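PDB 3LYX: sensory box/GGDEF domain protein from Colwellia psychrerythraea, which probably senses a signal through its N-terminal PAS domain, the part described here, and relays it to a GGDEF domain of the kind that makes cyclic di-GMP. Local coordinates for residues G59-E62 against H63-E67. Sequence-based numbering, arbitrary orientation.
Sequences GDTE and HITSE
Ile64 N donates to Asp60 O at 3.0 Å with an N-H...O angle of 175°, which identifies a regular i to i+4 helical bond near the N-terminal end of helix 61-75. The backbone series continues from Thr65 N to Thr61 O and, less straight, from Ser66 N to Glu62 O (3.1 Å, 147°). One residue earlier in the same series a water lies between Gly59 O and His63 N, accepting from the amide and placed to donate to the carbonyl.

Two hydroxyls fold back onto carbonyls already in use. Thr65 OG1 sits beside its own backbone N (chi1 -53°), and from there it donates to Thr61 O at 2.9 Å from above the carbonyl plane, while Thr65 N comes in nearly head-on. Ser66 OG repeats the move on Glu62 O, also at 2.9 Å; here amide and hydroxyl arrive from opposite faces of the plane. Each carbonyl thus takes two donors from one residue. Alongside, the Thr61 and Thr65 side chains point the same way, with Thr61 CG2 4.0 Å from Thr65 OG1.

The apolar contact is made by Ile64, whose CD1 lies 3.6 Å from Asp60 CB. Beyond the two segments the buried Ile64 packs on Ile82 of strand 78-85 and on His56, while the Asp60 carboxylate turns to a salt bridge with Arg83. Cut back to alanine, Ile64 would lose CG1, CG2 and CD1, which is likely to open a gap against Ile82 and leave Asp60 CB without its apolar neighbour.

Within 63-67, one helical turn apart, Glu67 CG lies 3.6 Å above the plane of the His63 ring, offset toward its rim. Together these contacts describe the N-terminal part of helix 61-75, which leads into strand 78-85 at the edge of the antiparallel PAS sheet.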
loop_
_atom_site.group_PDB
_atom_site.type_symbol
_atom_site.label_atom_id
_atom_site.label_comp_id
_atom_site.label_asym_id
_atom_site.label_seq_id
_atom_site.Cartn_x
_atom_site.Cartn_y
_atom_site.Cartn_z
ATOM N N GLY B 59 20.833 -15.598 11.200
ATOM C CA GLY B 59 20.359 -16.953 11.430
ATOM C C GLY B 59 19.092 -17.394 10.710
ATOM O O GLY B 59 19.018 -18.521 10.207
ATOM N N ASP B 60 18.106 -16.501 10.643
ATOM C CA ASP B 60 16.807 -16.798 10.041
ATOM C C ASP B 60 16.694 -17.087 8.543
ATOM O O ASP B 60 15.818 -17.847 8.127
ATOM C CB ASP B 60 15.824 -15.671 10.372
ATOM C CG ASP B 60 15.820 -15.308 11.846
ATOM O OD1 ASP B 60 16.235 -16.150 12.673
ATOM O OD2 ASP B 60 15.390 -14.181 12.184
ATOM N N THR B 61 17.563 -16.488 7.736
ATOM C CA THR B 61 17.490 -16.630 6.285
ATOM C C THR B 61 17.092 -17.959 5.668
ATOM O O THR B 61 16.049 -18.054 5.013
ATOM C CB THR B 61 18.797 -16.175 5.617
ATOM O OG1 THR B 61 19.023 -14.795 5.920
ATOM C CG2 THR B 61 18.706 -16.339 4.097
ATOM N N GLU B 62 17.912 -18.986 5.850
ATOM C CA GLU B 62 17.602 -20.279 5.255
ATOM C C GLU B 62 16.230 -20.818 5.649
ATOM O O GLU B 62 15.515 -21.375 4.812
ATOM C CB GLU B 62 18.708 -21.288 5.587
ATOM C CG GLU B 62 20.052 -20.932 4.937
ATOM C CD GLU B 62 21.093 -22.036 5.050
ATOM O OE1 GLU B 62 21.439 -22.425 6.187
ATOM O OE2 GLU B 62 21.568 -22.515 3.996
ATOM N N HIS B 63 15.845 -20.630 6.908
ATOM C CA HIS B 63 14.545 -21.108 7.380
ATOM C C HIS B 63 13.399 -20.358 6.687
ATOM O O HIS B 63 12.490 -20.965 6.112
ATOM C CB HIS B 63 14.439 -20.937 8.904
ATOM C CG HIS B 63 13.093 -21.289 9.464
ATOM N ND1 HIS B 63 12.590 -22.572 9.449
ATOM C CD2 HIS B 63 12.133 -20.515 10.028
ATOM C CE1 HIS B 63 11.378 -22.575 9.977
ATOM N NE2 HIS B 63 11.076 -21.339 10.335
ATOM N N ILE B 64 13.449 -19.032 6.754
ATOM C CA ILE B 64 12.424 -18.196 6.140
ATOM C C ILE B 64 12.263 -18.504 4.649
ATOM O O ILE B 64 11.145 -18.678 4.165
ATOM C CB ILE B 64 12.760 -16.700 6.328
ATOM C CG1 ILE B 64 12.651 -16.338 7.814
ATOM C CG2 ILE B 64 11.829 -15.837 5.475
ATOM C CD1 ILE B 64 13.098 -14.933 8.147
ATOM N N THR B 65 13.380 -18.587 3.932
ATOM C CA THR B 65 13.352 -18.873 2.503
ATOM C C THR B 65 12.700 -20.221 2.210
ATOM O O THR B 65 11.981 -20.356 1.226
ATOM C CB THR B 65 14.780 -18.876 1.893
ATOM O OG1 THR B 65 15.459 -17.658 2.231
ATOM C CG2 THR B 65 14.708 -19.007 0.371
ATOM N N SER B 66 12.947 -21.221 3.059
ATOM C CA SER B 66 12.366 -22.545 2.839
ATOM C C SER B 66 10.872 -22.552 3.090
ATOM O O SER B 66 10.125 -23.232 2.391
ATOM C CB SER B 66 13.026 -23.596 3.743
ATOM O OG SER B 66 14.409 -23.717 3.466
ATOM N N GLU B 67 10.433 -21.803 4.093
ATOM C CA GLU B 67 9.015 -21.736 4.419
ATOM C C GLU B 67 8.254 -20.958 3.338
ATOM O O GLU B 67 7.132 -21.322 2.973
ATOM C CB GLU B 67 8.823 -21.078 5.790
ATOM C CG GLU B 67 9.447 -21.849 6.963
ATOM C CD GLU B 67 8.875 -23.257 7.130
ATOM O OE1 GLU B 67 7.636 -23.398 7.143
ATOM O OE2 GLU B 67 9.660 -24.221 7.252
HETATM O O HOH W 1 17.827 -20.622 8.645
#